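Local structure of butyryl-CoA dehydrogenase (Marinomonas mediterranea, 6CXT) at residues Q255-L258 with N259-I262; G271-I275 with S276-A280; A286-G289 with V290-E293; R348-N351 with S352-A356. The protein is an FAD-binding flavoprotein of the acyl-CoA dehydrogenase family, built of subunits with a largely helical C-terminal domain. All coordinates share one frame; numbering follows the deposited sequence.

Contact 1. Residues Q255-L258 with N259-I262; sequences QRDL and NQCI
R256 lays its extended aliphatic stem alongside the side chain of Q260, one helical turn further on; the two point the same way, and CG of R256 comes to 3.5 Å from NE2 of Q260. A water lies in the plane of the guanidinium at its edge and accepts from NE of R256 at 3.0 Å. It also lies within bonding distance of OD1 of D257 and OE1 of Q260, though it has too few protons for every acceptor in reach. Long polar side chains such as R256 and Q260 suit this face because they carry their functional groups clear of the backbone; NH1 of R256 goes on to the carbonyl of Q76. D257 is short and buried, and its OD2 is taken up by the hydroxyl of S330.

On another face Q255 bends forward to N259, one turn on, the two amide planes 41° apart. Its bend at chi2 (61°) brings NE2 to OD1 of N259 at 3.0 Å, an acceptor lying nearly in the amide plane of Q255, yet the N-H arrives from above the carbonyl plane of N259 and the bond is bent, at 147°. The other end of that amide, OE1, is held by R296. Beneath run the regular i to i+4 backbone bonds, N259 N to Q255 O measuring 2.9 Å.

L258 and I262 form the apolar side, CG of L258 3.9 Å from CD1 of I262. Within the C-terminal helical domain, both face helix 279-306, C261 packs on helix 313-338, and I262 also meets L377 of a second subunit.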
loop_
_atom_site.group_PDB
_atom_site.type_symbol
_atom_site.label_atom_id
_atom_site.label_comp_id
_atom_site.label_asym_id
_atom_site.label_seq_id
_atom_site.Cartn_x
_atom_site.Cartn_y
_atom_site.Cartn_z
ATOM N N GLN B 255 17.564 6.917 -9.582
ATOM C CA GLN B 255 18.813 7.268 -8.814
ATOM C C GLN B 255 18.906 8.781 -8.716
ATOM O O GLN B 255 19.155 9.338 -7.632
ATOM C CB GLN B 255 20.088 6.689 -9.473
ATOM C CG GLN B 255 21.351 6.954 -8.615
ATOM C CD GLN B 255 21.246 6.297 -7.228
ATOM O OE1 GLN B 255 21.142 5.074 -7.130
ATOM N NE2 GLN B 255 21.274 7.098 -6.156
ATOM N N ARG B 256 18.582 9.465 -9.816
ATOM C CA ARG B 256 18.543 10.924 -9.827
ATOM C C ARG B 256 17.495 11.518 -8.880
ATOM O O ARG B 256 17.817 12.418 -8.095
ATOM C CB ARG B 256 18.386 11.509 -11.252
ATOM C CG ARG B 256 18.324 13.056 -11.221
ATOM C CD ARG B 256 18.185 13.708 -12.632
ATOM N NE ARG B 256 16.971 13.238 -13.315
ATOM C CZ ARG B 256 16.945 12.460 -14.406
ATOM N NH1 ARG B 256 18.080 12.047 -15.019
ATOM N NH2 ARG B 256 15.761 12.137 -14.933
ATOM N N ASP B 257 16.250 11.044 -8.954
ATOM C CA ASP B 257 15.227 11.406 -7.983
ATOM C C ASP B 257 15.727 11.254 -6.534
ATOM O O ASP B 257 15.546 12.153 -5.704
ATOM C CB ASP B 257 13.977 10.487 -8.107
ATOM C CG ASP B 257 13.078 10.833 -9.324
ATOM O OD1 ASP B 257 13.277 11.916 -9.970
ATOM O OD2 ASP B 257 12.125 10.018 -9.592
ATOM N N LEU B 258 16.307 10.112 -6.243
ATOM C CA LEU B 258 16.768 9.808 -4.879
ATOM C C LEU B 258 17.874 10.786 -4.436
ATOM O O LEU B 258 17.802 11.341 -3.346
ATOM C CB LEU B 258 17.256 8.378 -4.803
ATOM C CG LEU B 258 17.848 7.917 -3.462
ATOM C CD1 LEU B 258 16.794 8.066 -2.347
ATOM C CD2 LEU B 258 18.280 6.444 -3.565
ATOM N N ASN B 259 18.869 10.962 -5.286
ATOM C CA ASN B 259 19.964 11.943 -5.045
ATOM C C ASN B 259 19.442 13.320 -4.800
ATOM O O ASN B 259 19.874 13.996 -3.838
ATOM C CB ASN B 259 20.939 11.971 -6.225
ATOM C CG ASN B 259 21.764 10.737 -6.313
ATOM O OD1 ASN B 259 21.784 9.915 -5.411
ATOM N ND2 ASN B 259 22.400 10.549 -7.448
ATOM N N GLN B 260 18.501 13.766 -5.635
ATOM C CA GLN B 260 17.839 15.064 -5.419
ATOM C C GLN B 260 17.077 15.139 -4.079
ATOM O O GLN B 260 17.181 16.135 -3.361
ATOM C CB GLN B 260 16.875 15.454 -6.571
ATOM C CG GLN B 260 17.641 15.773 -7.847
ATOM C CD GLN B 260 16.749 15.866 -9.076
ATOM O OE1 GLN B 260 15.567 15.498 -9.057
ATOM N NE2 GLN B 260 17.340 16.297 -10.169
ATOM N N CYS B 261 16.293 14.120 -3.732
ATOM C CA CYS B 261 15.592 14.141 -2.437
ATOM C C CYS B 261 16.579 14.171 -1.224
ATOM O O CYS B 261 16.250 14.799 -0.237
ATOM C CB CYS B 261 14.675 12.895 -2.284
ATOM S SG CYS B 261 13.261 13.169 -3.397
ATOM N N ILE B 262 17.693 13.467 -1.313
ATOM C CA ILE B 262 18.637 13.383 -0.165
ATOM C C ILE B 262 19.247 14.778 0.014
ATOM O O ILE B 262 19.215 15.350 1.111
ATOM C CB ILE B 262 19.703 12.309 -0.395
ATOM C CG1 ILE B 262 19.046 10.885 -0.338
ATOM C CG2 ILE B 262 20.830 12.429 0.643
ATOM C CD1 ILE B 262 19.997 9.809 -0.837
HETATM O O HOH W 1 14.716 13.790 -11.374
HETATM O O HOH W 2 13.628 14.470 -7.194
#

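Contact 2. Residues G271-I275 with S276-A280. With FAD (flavin-adenine dinucleotide), chain D.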
loop_
_atom_site.group_PDB
_atom_site.type_symbol
_atom_site.label_atom_id
_atom_site.label_comp_id
_atom_site.label_asym_id
_atom_site.label_seq_id
_atom_site.Cartn_x
_atom_site.Cartn_y
_atom_site.Cartn_z
ATOM N N GLY B 271 11.537 25.094 10.799
ATOM C CA GLY B 271 11.755 25.296 12.253
ATOM C C GLY B 271 13.131 24.876 12.784
ATOM O O GLY B 271 13.236 24.084 13.739
ATOM N N ASP B 272 14.187 25.367 12.151
ATOM C CA ASP B 272 15.551 25.184 12.690
ATOM C C ASP B 272 16.108 23.750 12.677
ATOM O O ASP B 272 17.123 23.488 13.324
ATOM C CB ASP B 272 15.686 25.811 14.112
ATOM C CG ASP B 272 15.078 27.237 14.205
ATOM O OD1 ASP B 272 15.188 28.026 13.230
ATOM O OD2 ASP B 272 14.492 27.569 15.265
ATOM N N LYS B 273 15.473 22.829 11.938
ATOM C CA LYS B 273 16.119 21.550 11.606
ATOM C C LYS B 273 15.978 21.227 10.110
ATOM O O LYS B 273 15.026 21.669 9.503
ATOM C CB LYS B 273 15.568 20.412 12.466
ATOM C CG LYS B 273 14.062 20.222 12.398
ATOM C CD LYS B 273 13.515 19.751 13.734
ATOM C CE LYS B 273 13.326 18.253 13.758
ATOM N NZ LYS B 273 12.989 17.820 15.140
ATOM N N THR B 274 16.888 20.448 9.543
ATOM C CA THR B 274 16.693 19.957 8.179
ATOM C C THR B 274 15.452 19.024 8.159
ATOM O O THR B 274 15.150 18.346 9.148
ATOM C CB THR B 274 17.920 19.222 7.681
ATOM O OG1 THR B 274 18.226 18.133 8.586
ATOM C CG2 THR B 274 19.088 20.221 7.654
ATOM N N ILE B 275 14.731 18.997 7.043
ATOM C CA ILE B 275 13.498 18.181 6.997
ATOM C C ILE B 275 13.840 16.698 7.076
ATOM O O ILE B 275 12.964 15.866 7.409
ATOM C CB ILE B 275 12.646 18.510 5.745
ATOM C CG1 ILE B 275 13.456 18.274 4.439
ATOM C CG2 ILE B 275 12.098 19.943 5.888
ATOM C CD1 ILE B 275 12.572 18.353 3.160
ATOM N N SER B 276 15.085 16.365 6.786
ATOM C CA SER B 276 15.647 14.990 6.999
ATOM C C SER B 276 15.472 14.495 8.424
ATOM O O SER B 276 15.540 13.299 8.683
ATOM C CB SER B 276 17.131 14.899 6.612
ATOM O OG SER B 276 17.894 15.629 7.593
ATOM N N ARG B 277 15.240 15.421 9.357
ATOM C CA ARG B 277 15.086 15.012 10.738
ATOM C C ARG B 277 13.656 14.546 11.040
ATOM O O ARG B 277 13.397 14.019 12.114
ATOM C CB ARG B 277 15.468 16.189 11.663
ATOM C CG ARG B 277 16.971 16.422 11.768
ATOM C CD ARG B 277 17.568 15.257 12.566
ATOM N NE ARG B 277 18.998 15.372 12.827
ATOM C CZ ARG B 277 19.578 16.152 13.759
ATOM N NH1 ARG B 277 18.862 16.944 14.560
ATOM N NH2 ARG B 277 20.910 16.125 13.880
ATOM N N PHE B 278 12.717 14.748 10.112
ATOM C CA PHE B 278 11.370 14.210 10.335
ATOM C C PHE B 278 11.318 12.839 9.694
ATOM O O PHE B 278 11.569 12.727 8.481
ATOM C CB PHE B 278 10.322 15.131 9.684
ATOM C CG PHE B 278 10.371 16.534 10.225
ATOM C CD1 PHE B 278 10.064 16.783 11.567
ATOM C CD2 PHE B 278 10.723 17.612 9.382
ATOM C CE1 PHE B 278 10.129 18.097 12.076
ATOM C CE2 PHE B 278 10.791 18.932 9.885
ATOM C CZ PHE B 278 10.496 19.159 11.232
ATOM N N GLN B 279 10.921 11.826 10.463
ATOM C CA GLN B 279 10.849 10.450 9.873
ATOM C C GLN B 279 9.795 10.340 8.774
ATOM O O GLN B 279 9.947 9.518 7.897
ATOM C CB GLN B 279 10.607 9.373 10.959
ATOM C CG GLN B 279 11.857 9.214 11.792
ATOM C CD GLN B 279 11.692 8.234 12.934
ATOM O OE1 GLN B 279 12.704 7.665 13.396
ATOM N NE2 GLN B 279 10.475 7.953 13.326
ATOM N N ALA B 280 8.766 11.179 8.787
ATOM C CA ALA B 280 7.809 11.183 7.655
ATOM C C ALA B 280 8.518 11.467 6.333
ATOM O O ALA B 280 8.142 10.921 5.254
ATOM C CB ALA B 280 6.662 12.179 7.890
HETATM P PA FAD D . 8.261 22.158 3.284
HETATM O O1A FAD D . 7.477 22.695 4.466
HETATM O O2A FAD D . 9.678 22.572 2.926
HETATM O O5B FAD D . 8.157 20.534 3.336
HETATM C C5B FAD D . 8.956 19.680 2.485
HETATM C C4B FAD D . 8.701 18.249 3.002
HETATM O O4B FAD D . 9.074 18.159 4.401
HETATM C C3B FAD D . 7.223 17.884 2.903
HETATM O O3B FAD D . 7.225 16.477 2.628
HETATM C C2B FAD D . 6.726 18.089 4.351
HETATM O O2B FAD D . 5.524 17.345 4.672
HETATM C C1B FAD D . 7.985 17.690 5.178
HETATM N N9A FAD D . 7.884 18.300 6.521
HETATM C C8A FAD D . 8.024 19.613 6.846
HETATM N N7A FAD D . 7.749 19.796 8.186
HETATM C C5A FAD D . 7.409 18.586 8.712
HETATM C C6A FAD D . 7.019 18.037 10.037
HETATM N N6A FAD D . 6.881 18.846 11.147
HETATM N N1A FAD D . 6.762 16.696 10.111
HETATM C C2A FAD D . 6.855 15.846 9.032
HETATM N N3A FAD D . 7.230 16.292 7.812
HETATM C C4A FAD D . 7.503 17.608 7.593
HETATM N N1 FAD D . 0.640 29.127 0.600
HETATM C C2 FAD D . -0.018 30.299 0.921
HETATM O O2 FAD D . 0.449 30.946 1.898
HETATM N N3 FAD D . -1.102 30.771 0.240
HETATM C C4 FAD D . -1.568 30.131 -0.851
HETATM O O4 FAD D . -2.542 30.580 -1.457
HETATM C C4X FAD D . -0.897 28.854 -1.277
HETATM N N5 FAD D . -1.271 28.156 -2.373
HETATM C C5X FAD D . -0.619 27.037 -2.796
HETATM C C6 FAD D . -1.091 26.386 -3.968
HETATM C C7 FAD D . -0.417 25.238 -4.434
HETATM C C7M FAD D . -0.900 24.575 -5.699
HETATM C C8 FAD D . 0.755 24.715 -3.710
HETATM C C8M FAD D . 1.459 23.490 -4.190
HETATM C C9 FAD D . 1.209 25.337 -2.528
HETATM C C9A FAD D . 0.539 26.489 -2.054
HETATM N N10 FAD D . 0.971 27.186 -0.880
HETATM C C10 FAD D . 0.264 28.374 -0.484
HETATM C "C1'" FAD D . 2.123 26.742 -0.109
HETATM C "C2'" FAD D . 1.738 25.476 0.692
HETATM O "O2'" FAD D . 0.842 25.735 1.788
HETATM C "C3'" FAD D . 3.017 24.767 1.105
HETATM O "O3'" FAD D . 3.632 24.296 -0.112
HETATM C "C4'" FAD D . 2.928 23.677 2.187
HETATM O "O4'" FAD D . 2.570 24.272 3.476
HETATM C "C5'" FAD D . 4.268 22.944 2.349
HETATM O "O5'" FAD D . 5.295 23.928 2.517
HETATM P P FAD D . 6.597 23.832 1.639
HETATM O O1P FAD D . 7.569 24.947 2.039
HETATM O O2P FAD D . 6.300 23.761 0.153
HETATM O O3P FAD D . 7.327 22.450 2.001
HETATM O O HOH W 3 12.185 15.180 14.314
#
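The carbonyl O of R277 takes a 2.8 Å bond from a water that itself accepts NZ of K273 at 2.9 Å, so that one bridging molecule ties the lysine's end to the turn. To get there K273 leaves the backbone with CG between N and the carbonyl carbon (chi1 56°) and bends twice more, which lays CE at 3.6 Å from CE1 of F278 and also beside CB of R277. A long flexible chain is well suited to such a path, since its methylenes pack while its ammonium stays with water.

The chain makes a short 3-10 turn here, leading from strand 273-274 of a two-stranded antiparallel hairpin into helix 279-306. Two successive i to i+3 bonds define it: R277 N to T274 O, and F278 N to I275 O, both 2.9 Å. In each the N-H comes from well above the carbonyl plane. F278 occupies the N-cap position of the helix.

With CG beside its own backbone N, the ring of F278 turns one face to the adenine of FAD, whose C6A stands 3.5 Å above the ring centre. I275 supplies the aliphatic wall next to it, CD1 lying 3.7 Å from O4B of the ribose. This FAD is shared between subunits: it packs on F278 and I275 here and is hydrogen-bonded to R268 of this chain and to S132 and T365 of a fourth subunit. The polar side chains face other chains: T274 OG1 bonds E15 of the alpha/beta hydrolase fold protein, while S276 OG and R277 NE hold the C-terminal carboxylate of L380 of a second subunit.

Contact 3. Residues A286-G289 with V290-E293; sequences ADMG and VRLE
R291 doubles back along its own helix so that one face of its guanidinium covers the carbonyl O of D287, which sits 3.6 Å from the plane and over its centre. The bend at chi3 (-48°) is what turns the group toward the preceding turn. Its two terminal nitrogens then find different neighbours: NH1 is 3.6 Å from CB of D287, and NH2 is 3.6 Å from CG of M288. The same carbonyl of D287 already accepts the backbone N of R291 at 2.9 Å, so the guanidinium overlies an oxygen that is engaged in the helix.

Backbone bonds of the i to i+4 kind run through all eight residues, which form two turns of helix 279-306 in the helical C-terminal domain of the acyl-CoA dehydrogenase fold. Along them the branched V290 sets CG2 at 3.2 Å from O of A286, a close approach made because CG2 stands beside the backbone N. G289, lacking a side chain, lets helix 248-267 come in closely: CD2 of L258 is 3.8 Å from its CA. L292 extends this apolar strip against M254 and L258, and M288, unbranched and pliable, reaches both C261 and the helix 313-338.

The charged ends are fixed from further out. NH2 of R291 forms a salt bridge with D333, which anchors the group where it lies. D287 has its strongest partner in another chain, OD1 pairing with NE of R370 of a second subunit; its OD2 stays 4.9 Å from NH1 of R291, where the opposite charges probably attract, though the charged atoms themselves are not in contact.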
loop_
_atom_site.group_PDB
_atom_site.type_symbol
_atom_site.label_atom_id
_atom_site.label_comp_id
_atom_site.label_asym_id
_atom_site.label_seq_id
_atom_site.Cartn_x
_atom_site.Cartn_y
_atom_site.Cartn_z
ATOM N N ALA B 286 14.043 6.568 2.634
ATOM C CA ALA B 286 14.604 5.242 2.822
ATOM C C ALA B 286 13.874 4.222 1.892
ATOM O O ALA B 286 14.492 3.411 1.236
ATOM C CB ALA B 286 14.450 4.796 4.270
ATOM N N ASP B 287 12.561 4.338 1.827
ATOM C CA ASP B 287 11.786 3.421 0.973
ATOM C C ASP B 287 12.036 3.676 -0.503
ATOM O O ASP B 287 11.997 2.725 -1.283
ATOM C CB ASP B 287 10.288 3.522 1.265
ATOM C CG ASP B 287 9.877 2.885 2.583
ATOM O OD1 ASP B 287 10.597 2.009 3.138
ATOM O OD2 ASP B 287 8.803 3.317 3.122
ATOM N N MET B 288 12.302 4.918 -0.916
ATOM C CA MET B 288 12.739 5.147 -2.310
ATOM C C MET B 288 14.050 4.397 -2.546
ATOM O O MET B 288 14.256 3.781 -3.608
ATOM C CB MET B 288 12.956 6.656 -2.567
ATOM C CG MET B 288 11.699 7.502 -2.483
ATOM S SD MET B 288 12.079 9.293 -2.548
ATOM C CE MET B 288 12.642 9.402 -4.247
ATOM N N GLY B 289 14.957 4.432 -1.564
ATOM C CA GLY B 289 16.259 3.730 -1.742
ATOM C C GLY B 289 16.052 2.208 -1.823
ATOM O O GLY B 289 16.672 1.510 -2.643
ATOM N N VAL B 290 15.168 1.707 -0.977
ATOM C CA VAL B 290 14.863 0.263 -0.975
ATOM C C VAL B 290 14.275 -0.178 -2.350
ATOM O O VAL B 290 14.759 -1.147 -2.983
ATOM C CB VAL B 290 13.896 -0.102 0.159
ATOM C CG1 VAL B 290 13.471 -1.599 0.054
ATOM C CG2 VAL B 290 14.554 0.204 1.537
ATOM N N ARG B 291 13.238 0.526 -2.765
ATOM C CA ARG B 291 12.571 0.162 -4.015
ATOM C C ARG B 291 13.527 0.296 -5.218
ATOM O O ARG B 291 13.457 -0.513 -6.140
ATOM C CB ARG B 291 11.312 1.019 -4.208
ATOM C CG ARG B 291 10.198 0.619 -3.207
ATOM C CD ARG B 291 8.889 1.377 -3.587
ATOM N NE ARG B 291 9.142 2.837 -3.819
ATOM C CZ ARG B 291 8.843 3.832 -2.963
ATOM N NH1 ARG B 291 8.304 3.561 -1.783
ATOM N NH2 ARG B 291 9.128 5.105 -3.306
ATOM N N LEU B 292 14.455 1.262 -5.159
ATOM C CA LEU B 292 15.422 1.415 -6.210
ATOM C C LEU B 292 16.465 0.285 -6.224
ATOM O O LEU B 292 16.780 -0.275 -7.293
ATOM C CB LEU B 292 16.104 2.785 -6.088
ATOM C CG LEU B 292 17.246 3.044 -7.094
ATOM C CD1 LEU B 292 16.730 2.871 -8.549
ATOM C CD2 LEU B 292 17.724 4.486 -6.908
ATOM N N GLU B 293 17.018 -0.066 -5.058
ATOM C CA GLU B 293 17.969 -1.208 -5.034
ATOM C C GLU B 293 17.307 -2.462 -5.590
ATOM O O GLU B 293 17.892 -3.181 -6.409
ATOM C CB GLU B 293 18.552 -1.491 -3.627
ATOM C CG GLU B 293 19.666 -2.545 -3.710
ATOM C CD GLU B 293 20.021 -3.173 -2.356
ATOM O OE1 GLU B 293 19.454 -4.239 -2.027
ATOM O OE2 GLU B 293 20.842 -2.582 -1.606
#

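Contact 4. Residues R348-N351 with S352-A356; sequences RVNN and SIKDA. With EDO (1,2-ethanediol), chain E.
The chain winds from an irregular loop into helix 351-359, with a weak 3.3 Å bond from S352 N to V349 O followed by a regular one of 2.9 Å from D355 N to N351 O. Between them a water stands in for a direct bond, donating to V349 O at 2.7 Å and accepting I353 N at 2.9 Å.

K354 runs its methylenes alongside N350, passing over that residue's carbonyl, and its bend at chi3 (-74°) swings the end across to N351. There NZ gives OD1 of N351 a weak bond of 3.3 Å. The same OD1 takes a proton from a second water at 3.0 Å, and this water also donates to OD1 of D355, so OD1 of N351 accepts from both lysine and water, and the water carries the link on to D355. N350 turns its own amide back into the loop, where ND2 donates to O of Y343 and to OD1 of D345.

D355 has its carboxylate beside the carbonyl of N351, and its oxygens are well supplied with donors: OD1 also accepts the backbone N of L204, and OD2 accepts O2 of a 1,2-ethanediol, probably from the crystallisation liquor, at 2.7 Å. S352, small enough for a buried position, places its hydroxyl on D257 of helix 248-267, while I353 packs on I332 of helix 313-338 and on L357 of a fourth subunit.

The arrangement is that of a loop-to-helix junction, with a water bridging the first turn, inside the helical C-terminal domain of an acyl-CoA dehydrogenase and against a subunit interface.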
loop_
_atom_site.group_PDB
_atom_site.type_symbol
_atom_site.label_atom_id
_atom_site.label_comp_id
_atom_site.label_asym_id
_atom_site.label_seq_id
_atom_site.Cartn_x
_atom_site.Cartn_y
_atom_site.Cartn_z
ATOM N N ARG B 348 12.105 21.280 -11.095
ATOM C CA ARG B 348 12.742 20.220 -11.904
ATOM C C ARG B 348 12.620 18.792 -11.317
ATOM O O ARG B 348 13.548 17.943 -11.334
ATOM C CB ARG B 348 14.147 20.592 -12.379
ATOM C CG ARG B 348 15.159 21.084 -11.388
ATOM C CD ARG B 348 16.417 21.538 -12.143
ATOM N NE ARG B 348 17.643 21.013 -11.512
ATOM C CZ ARG B 348 18.306 19.915 -11.896
ATOM N NH1 ARG B 348 17.903 19.173 -12.939
ATOM N NH2 ARG B 348 19.400 19.562 -11.227
ATOM N N VAL B 349 11.448 18.571 -10.766
ATOM C CA VAL B 349 11.120 17.315 -10.110
ATOM C C VAL B 349 9.909 16.630 -10.750
ATOM O O VAL B 349 9.804 15.379 -10.731
ATOM C CB VAL B 349 10.873 17.688 -8.603
ATOM C CG1 VAL B 349 9.907 16.783 -7.876
ATOM C CG2 VAL B 349 12.252 17.721 -7.915
ATOM N N ASN B 350 8.982 17.418 -11.245
ATOM C CA ASN B 350 7.630 16.874 -11.546
ATOM C C ASN B 350 7.619 16.132 -12.907
ATOM O O ASN B 350 6.613 15.527 -13.261
ATOM C CB ASN B 350 6.514 17.935 -11.407
ATOM C CG ASN B 350 6.642 19.075 -12.403
ATOM O OD1 ASN B 350 7.235 18.921 -13.492
ATOM N ND2 ASN B 350 6.023 20.211 -12.085
ATOM N N ASN B 351 8.738 16.125 -13.644
ATOM C CA ASN B 351 8.786 15.261 -14.870
ATOM C C ASN B 351 8.838 13.767 -14.544
ATOM O O ASN B 351 8.365 12.950 -15.335
ATOM C CB ASN B 351 9.969 15.598 -15.760
ATOM C CG ASN B 351 9.715 16.839 -16.547
ATOM O OD1 ASN B 351 8.586 17.130 -16.947
ATOM N ND2 ASN B 351 10.737 17.617 -16.705
ATOM N N SER B 352 9.320 13.400 -13.369
ATOM C CA SER B 352 9.379 11.999 -13.046
ATOM C C SER B 352 7.974 11.412 -13.019
ATOM O O SER B 352 7.791 10.346 -13.624
ATOM C CB SER B 352 10.074 11.724 -11.686
ATOM O OG SER B 352 11.365 12.201 -11.858
ATOM N N ILE B 353 7.015 12.025 -12.295
ATOM C CA ILE B 353 5.691 11.387 -12.222
ATOM C C ILE B 353 5.023 11.353 -13.625
ATOM O O ILE B 353 4.363 10.358 -13.981
ATOM C CB ILE B 353 4.718 12.026 -11.181
ATOM C CG1 ILE B 353 3.423 11.203 -11.009
ATOM C CG2 ILE B 353 4.404 13.512 -11.508
ATOM C CD1 ILE B 353 3.588 9.672 -10.691
ATOM N N LYS B 354 5.184 12.440 -14.377
ATOM C CA LYS B 354 4.551 12.544 -15.715
ATOM C C LYS B 354 5.077 11.447 -16.639
ATOM O O LYS B 354 4.304 10.824 -17.376
ATOM C CB LYS B 354 4.798 13.951 -16.304
ATOM C CG LYS B 354 4.009 15.029 -15.532
ATOM C CD LYS B 354 4.055 16.349 -16.273
ATOM C CE LYS B 354 5.431 16.974 -16.113
ATOM N NZ LYS B 354 5.458 18.153 -17.031
ATOM N N ASP B 355 6.366 11.194 -16.557
ATOM C CA ASP B 355 7.018 10.185 -17.388
ATOM C C ASP B 355 6.753 8.815 -16.878
ATOM O O ASP B 355 6.526 7.889 -17.678
ATOM C CB ASP B 355 8.545 10.432 -17.463
ATOM C CG ASP B 355 8.869 11.755 -18.156
ATOM O OD1 ASP B 355 7.961 12.402 -18.784
ATOM O OD2 ASP B 355 10.043 12.181 -18.094
ATOM N N ALA B 356 6.757 8.658 -15.541
ATOM C CA ALA B 356 6.563 7.361 -14.917
ATOM C C ALA B 356 5.196 6.767 -15.248
ATOM O O ALA B 356 5.067 5.534 -15.436
ATOM C CB ALA B 356 6.742 7.428 -13.384
HETATM C C1 EDO E . 10.484 15.110 -21.910
HETATM O O1 EDO E . 10.885 14.308 -23.032
HETATM C C2 EDO E . 11.246 14.817 -20.594
HETATM O O2 EDO E . 10.987 13.424 -20.303
HETATM O O HOH W 4 12.466 15.036 -12.667
HETATM O O HOH W 5 7.660 13.850 -10.087
HETATM O O HOH W 6 7.385 15.096 -18.732
#

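All four contacts belong to the helical C-terminal domain. Contacts 1 and 3, with centres about 11 Å apart, lie on neighbouring antiparallel helices and pack directly through leucines, a glycine, a cysteine and a methionine; contact 3 is the more buried. Contact 4, also buried, meets contact 1 through a different chemistry, a probable hydrogen bond from hydroxyl to carboxylate. Contact 2 shares helix 279-306 with contact 3 but stands at its beginning, far from the chain's centre, where FAD and other chains add to packing on helix 248-267. Regular helical bonding dominates contacts 1 and 3, while turn geometry marks contacts 2 and 4, which lead into helices; waters join groups in contacts 1, 2 and 4.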